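Local coordinates for D-hydantoinase (Ralstonia pickettii, PDB 1NFG), which probably hydrolyses the cyclic amide bond of D-hydantoin derivatives stereospecifically, using two zinc ions per subunit, at residues Thr309-Lys323 and Pro334-Val347. Sequence-based numbering, arbitrary orientation.
Sequences TVSSDHCSWLFKGHK and PNGAPGVEERLMMV. With ZN (zinc ion), chain E.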
loop_
_atom_site.group_PDB
_atom_site.type_symbol
_atom_site.label_atom_id
_atom_site.label_comp_id
_atom_site.label_asym_id
_atom_site.label_seq_id
_atom_site.Cartn_x
_atom_site.Cartn_y
_atom_site.Cartn_z
ATOM N N THR A 309 -3.915 22.871 6.102
ATOM C CA THR A 309 -4.158 23.702 7.272
ATOM C C THR A 309 -4.776 22.900 8.398
ATOM O O THR A 309 -5.083 21.729 8.239
ATOM C CB THR A 309 -5.158 24.844 6.930
ATOM O OG1 THR A 309 -5.355 25.685 8.072
ATOM C CG2 THR A 309 -6.509 24.261 6.535
ATOM N N VAL A 310 -4.943 23.550 9.544
ATOM C CA VAL A 310 -5.598 22.946 10.696
ATOM C C VAL A 310 -6.702 23.951 11.016
ATOM O O VAL A 310 -6.439 24.981 11.640
ATOM C CB VAL A 310 -4.673 22.829 11.928
ATOM C CG1 VAL A 310 -5.474 22.308 13.119
ATOM C CG2 VAL A 310 -3.502 21.905 11.629
ATOM N N SER A 311 -7.920 23.671 10.556
ATOM C CA SER A 311 -9.051 24.561 10.798
ATOM C C SER A 311 -9.779 24.087 12.040
ATOM O O SER A 311 -9.346 23.119 12.662
ATOM C CB SER A 311 -9.989 24.584 9.587
ATOM O OG SER A 311 -10.367 23.278 9.191
ATOM N N SER A 312 -10.879 24.751 12.400
ATOM C CA SER A 312 -11.617 24.389 13.615
ATOM C C SER A 312 -12.965 23.678 13.477
ATOM O O SER A 312 -13.336 22.894 14.350
ATOM C CB SER A 312 -11.826 25.636 14.486
ATOM O OG SER A 312 -12.666 26.586 13.840
ATOM N N ASP A 313 -13.698 23.939 12.400
ATOM C CA ASP A 313 -15.035 23.349 12.230
ATOM C C ASP A 313 -15.846 23.779 13.457
ATOM O O ASP A 313 -16.528 22.975 14.099
ATOM C CB ASP A 313 -14.973 21.813 12.133
ATOM C CG ASP A 313 -16.304 21.193 11.682
ATOM O OD1 ASP A 313 -17.104 21.894 11.021
ATOM O OD2 ASP A 313 -16.545 19.998 11.973
ATOM N N HIS A 314 -15.740 25.069 13.763
ATOM C CA HIS A 314 -16.413 25.688 14.899
ATOM C C HIS A 314 -17.943 25.652 14.837
ATOM O O HIS A 314 -18.560 26.114 13.868
ATOM C CB HIS A 314 -15.953 27.148 15.040
ATOM C CG HIS A 314 -16.578 27.872 16.191
ATOM N ND1 HIS A 314 -16.132 27.731 17.488
ATOM C CD2 HIS A 314 -17.639 28.713 16.246
ATOM C CE1 HIS A 314 -16.893 28.454 18.293
ATOM N NE2 HIS A 314 -17.815 29.059 17.564
ATOM N N CYS A 315 -18.534 25.100 15.891
ATOM C CA CYS A 315 -19.980 25.002 16.034
ATOM C C CYS A 315 -20.337 25.452 17.446
ATOM O O CYS A 315 -19.480 25.484 18.332
ATOM C CB CYS A 315 -20.454 23.565 15.818
ATOM S SG CYS A 315 -20.345 23.015 14.113
ATOM N N SER A 316 -21.600 25.792 17.663
ATOM C CA SER A 316 -22.019 26.246 18.976
ATOM C C SER A 316 -23.353 25.668 19.419
ATOM O O SER A 316 -24.404 26.272 19.213
ATOM C CB SER A 316 -22.070 27.778 18.995
ATOM O OG SER A 316 -22.579 28.282 17.767
ATOM N N TRP A 317 -23.309 24.485 20.023
ATOM C CA TRP A 317 -24.516 23.850 20.521
ATOM C C TRP A 317 -24.381 23.774 22.035
ATOM O O TRP A 317 -23.627 22.955 22.559
ATOM C CB TRP A 317 -24.668 22.448 19.937
ATOM C CG TRP A 317 -24.768 22.428 18.450
ATOM C CD1 TRP A 317 -23.968 21.733 17.589
ATOM C CD2 TRP A 317 -25.716 23.131 17.638
ATOM N NE1 TRP A 317 -24.355 21.962 16.291
ATOM C CE2 TRP A 317 -25.426 22.817 16.291
ATOM C CE3 TRP A 317 -26.780 23.997 17.917
ATOM C CZ2 TRP A 317 -26.164 23.339 15.219
ATOM C CZ3 TRP A 317 -27.516 24.517 16.852
ATOM C CH2 TRP A 317 -27.203 24.185 15.519
ATOM N N LEU A 318 -25.098 24.649 22.730
ATOM C CA LEU A 318 -25.054 24.692 24.182
ATOM C C LEU A 318 -25.125 23.298 24.760
ATOM O O LEU A 318 -25.930 22.473 24.329
ATOM C CB LEU A 318 -26.219 25.516 24.730
ATOM C CG LEU A 318 -26.282 26.994 24.361
ATOM C CD1 LEU A 318 -27.550 27.584 24.952
ATOM C CD2 LEU A 318 -25.050 27.725 24.882
ATOM N N PHE A 319 -24.269 23.028 25.737
ATOM C CA PHE A 319 -24.278 21.726 26.364
ATOM C C PHE A 319 -25.641 21.546 27.012
ATOM O O PHE A 319 -26.226 20.463 26.957
ATOM C CB PHE A 319 -23.189 21.626 27.427
ATOM C CG PHE A 319 -23.215 20.336 28.185
ATOM C CD1 PHE A 319 -23.162 19.118 27.511
ATOM C CD2 PHE A 319 -23.299 20.332 29.572
ATOM C CE1 PHE A 319 -23.195 17.914 28.208
ATOM C CE2 PHE A 319 -23.333 19.133 30.280
ATOM C CZ PHE A 319 -23.280 17.920 29.597
ATOM N N LYS A 320 -26.146 22.618 27.617
ATOM C CA LYS A 320 -27.444 22.565 28.269
ATOM C C LYS A 320 -28.580 22.770 27.270
ATOM O O LYS A 320 -29.381 21.869 27.020
ATOM C CB LYS A 320 -27.533 23.615 29.368
ATOM C CG LYS A 320 -28.746 23.410 30.247
ATOM C CD LYS A 320 -28.783 24.370 31.421
ATOM C CE LYS A 320 -29.996 24.099 32.308
ATOM N NZ LYS A 320 -30.025 25.013 33.488
ATOM N N GLY A 321 -28.653 23.947 26.678
ATOM C CA GLY A 321 -29.721 24.178 25.727
ATOM C C GLY A 321 -29.876 23.213 24.552
ATOM O O GLY A 321 -30.985 22.760 24.275
ATOM N N HIS A 322 -28.779 22.874 23.877
ATOM C CA HIS A 322 -28.843 22.020 22.687
ATOM C C HIS A 322 -28.449 20.540 22.780
ATOM O O HIS A 322 -29.182 19.669 22.308
ATOM C CB HIS A 322 -28.032 22.688 21.576
ATOM C CG HIS A 322 -28.333 24.146 21.415
ATOM N ND1 HIS A 322 -29.563 24.612 21.006
ATOM C CD2 HIS A 322 -27.578 25.243 21.657
ATOM C CE1 HIS A 322 -29.554 25.933 21.003
ATOM N NE2 HIS A 322 -28.360 26.341 21.395
ATOM N N LYS A 323 -27.287 20.251 23.357
ATOM C CA LYS A 323 -26.833 18.865 23.483
ATOM C C LYS A 323 -27.877 18.035 24.232
ATOM O O LYS A 323 -28.032 16.833 23.993
ATOM C CB LYS A 323 -25.493 18.812 24.229
ATOM C CG LYS A 323 -24.332 19.470 23.486
ATOM C CD LYS A 323 -24.004 18.732 22.192
ATOM C CE LYS A 323 -22.813 19.348 21.484
ATOM N NZ LYS A 323 -22.437 18.550 20.295
ATOM N N PRO A 334 -27.269 17.362 18.593
ATOM C CA PRO A 334 -26.752 18.141 17.462
ATOM C C PRO A 334 -25.223 18.027 17.399
ATOM O O PRO A 334 -24.524 18.249 18.392
ATOM C CB PRO A 334 -27.252 19.557 17.758
ATOM C CG PRO A 334 -27.406 19.572 19.253
ATOM C CD PRO A 334 -27.993 18.221 19.547
ATOM N N ASN A 335 -24.722 17.651 16.227
ATOM C CA ASN A 335 -23.289 17.460 16.013
ATOM C C ASN A 335 -22.491 18.752 15.935
ATOM O O ASN A 335 -22.922 19.719 15.307
ATOM C CB ASN A 335 -23.050 16.657 14.725
ATOM C CG ASN A 335 -23.533 15.218 14.829
ATOM O OD1 ASN A 335 -23.366 14.427 13.894
ATOM N ND2 ASN A 335 -24.136 14.871 15.966
ATOM N N GLY A 336 -21.320 18.759 16.569
ATOM C CA GLY A 336 -20.474 19.935 16.524
ATOM C C GLY A 336 -19.921 20.372 17.857
ATOM O O GLY A 336 -20.548 20.163 18.898
ATOM N N ALA A 337 -18.738 20.981 17.818
ATOM C CA ALA A 337 -18.070 21.486 19.014
ATOM C C ALA A 337 -17.384 22.818 18.694
ATOM O O ALA A 337 -16.987 23.068 17.555
ATOM C CB ALA A 337 -17.051 20.474 19.519
ATOM N N PRO A 338 -17.236 23.686 19.701
ATOM C CA PRO A 338 -16.602 24.994 19.526
ATOM C C PRO A 338 -15.074 24.946 19.557
ATOM O O PRO A 338 -14.482 24.033 20.133
ATOM C CB PRO A 338 -17.165 25.790 20.692
ATOM C CG PRO A 338 -17.167 24.760 21.787
ATOM C CD PRO A 338 -17.721 23.522 21.085
ATOM N N GLY A 339 -14.442 25.943 18.945
ATOM C CA GLY A 339 -12.994 25.995 18.944
ATOM C C GLY A 339 -12.344 27.097 18.126
ATOM O O GLY A 339 -11.123 27.144 18.044
ATOM N N VAL A 340 -13.127 27.990 17.527
ATOM C CA VAL A 340 -12.539 29.051 16.710
ATOM C C VAL A 340 -11.537 29.899 17.491
ATOM O O VAL A 340 -10.556 30.386 16.927
ATOM C CB VAL A 340 -13.625 29.987 16.098
ATOM C CG1 VAL A 340 -14.193 30.913 17.164
ATOM C CG2 VAL A 340 -13.036 30.780 14.941
ATOM N N GLU A 341 -11.770 30.057 18.791
ATOM C CA GLU A 341 -10.878 30.865 19.613
ATOM C C GLU A 341 -9.616 30.134 20.053
ATOM O O GLU A 341 -8.526 30.702 20.032
ATOM C CB GLU A 341 -11.602 31.381 20.861
ATOM C CG GLU A 341 -10.858 32.533 21.541
ATOM C CD GLU A 341 -11.559 33.061 22.777
ATOM O OE1 GLU A 341 -12.798 33.224 22.749
ATOM O OE2 GLU A 341 -10.862 33.326 23.781
ATOM N N GLU A 342 -9.769 28.876 20.447
ATOM C CA GLU A 342 -8.649 28.079 20.922
ATOM C C GLU A 342 -7.712 27.549 19.840
ATOM O O GLU A 342 -6.572 27.185 20.139
ATOM C CB GLU A 342 -9.166 26.896 21.747
ATOM C CG GLU A 342 -10.041 27.291 22.924
ATOM C CD GLU A 342 -11.526 27.330 22.588
ATOM O OE1 GLU A 342 -11.891 27.768 21.476
ATOM O OE2 GLU A 342 -12.333 26.933 23.456
ATOM N N ARG A 343 -8.176 27.529 18.593
ATOM C CA ARG A 343 -7.380 26.985 17.495
ATOM C C ARG A 343 -5.878 27.262 17.533
ATOM O O ARG A 343 -5.087 26.331 17.663
ATOM C CB ARG A 343 -7.936 27.420 16.132
ATOM C CG ARG A 343 -7.255 26.692 14.961
ATOM C CD ARG A 343 -7.789 27.094 13.590
ATOM N NE ARG A 343 -7.630 28.521 13.330
ATOM C CZ ARG A 343 -6.997 29.024 12.277
ATOM N NH1 ARG A 343 -6.458 28.212 11.377
ATOM N NH2 ARG A 343 -6.902 30.339 12.120
ATOM N N LEU A 344 -5.478 28.525 17.424
ATOM C CA LEU A 344 -4.054 28.854 17.422
ATOM C C LEU A 344 -3.289 28.356 18.641
ATOM O O LEU A 344 -2.264 27.689 18.496
ATOM C CB LEU A 344 -3.832 30.365 17.273
ATOM C CG LEU A 344 -4.199 31.071 15.963
ATOM C CD1 LEU A 344 -3.112 32.055 15.623
ATOM C CD2 LEU A 344 -4.356 30.088 14.835
ATOM N N MET A 345 -3.764 28.672 19.838
ATOM C CA MET A 345 -3.061 28.227 21.034
ATOM C C MET A 345 -2.844 26.725 21.032
ATOM O O MET A 345 -1.739 26.250 21.298
ATOM C CB MET A 345 -3.817 28.630 22.299
ATOM C CG MET A 345 -3.710 30.111 22.640
ATOM S SD MET A 345 -4.537 30.503 24.195
ATOM C CE MET A 345 -6.263 30.433 23.670
ATOM N N MET A 346 -3.900 25.979 20.722
ATOM C CA MET A 346 -3.832 24.524 20.684
ATOM C C MET A 346 -2.837 24.005 19.643
ATOM O O MET A 346 -2.028 23.127 19.932
ATOM C CB MET A 346 -5.223 23.952 20.416
ATOM C CG MET A 346 -6.189 24.152 21.563
ATOM S SD MET A 346 -5.634 23.306 23.059
ATOM C CE MET A 346 -4.858 24.584 23.838
ATOM N N VAL A 347 -2.891 24.543 18.432
ATOM C CA VAL A 347 -1.971 24.112 17.394
ATOM C C VAL A 347 -0.551 24.508 17.785
ATOM O O VAL A 347 0.399 23.755 17.550
ATOM C CB VAL A 347 -2.325 24.748 16.030
ATOM C CG1 VAL A 347 -1.216 24.483 15.017
ATOM C CG2 VAL A 347 -3.652 24.187 15.527
HETATM ZN ZN ZN E . -18.053 21.399 9.073
#
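His314 lies against the turn Pro338-Val340 and meets it in two ways. At its edge, ND1 accepts the backbone N-H of Gly339 at 2.9 Å, N to ND1; this N lies near the ring plane and the bond is almost straight (169°), which fixes the tilt of the imidazole. Over one face sits Val340, whose CG1 stands 3.8 Å from the ring centroid and close to its normal, a CH-pi contact. The ring extends to this turn because CG is anti to the backbone N (chi1 -179°).

Next along the chain, Cys315 N donates to Ala337 O, approaching from above the carbonyl plane. Pro334 CB lies over one face of Trp317, 3.8 Å from the centroid of the five-membered ring, a CH-pi contact, while NE1, at the ring edge, makes a weak, bent bond to Asn335 O. Lys323, its chain bent at chi2, brings NZ between two carbonyls of 334-347, 2.8 Å from Pro334 O and 2.8 Å from Gly336 O. Gripping both, the ammonium ties down the backbone flanking Asn335, whose OD1 is hydrogen-bonded to Thr286 OG1.

At the other end, Arg343, in helix 343-352, sends NH1 to Val310 O (3.2 Å from N to O, 173° at the hydrogen), the oxygen lying in the guanidinium plane. Val347, one turn on, packs CG2 against Val310 CG1.

Strand 310-311 leads into Asp313, whose OD1 binds zinc together with His57, His59 and the carboxylated Lys148, and the returning segment carries Asn335, a probable substrate-binding residue; a metal-ligand aspartate just past the C-terminal end of a barrel strand is characteristic of the amidohydrolase TIM-barrel active site.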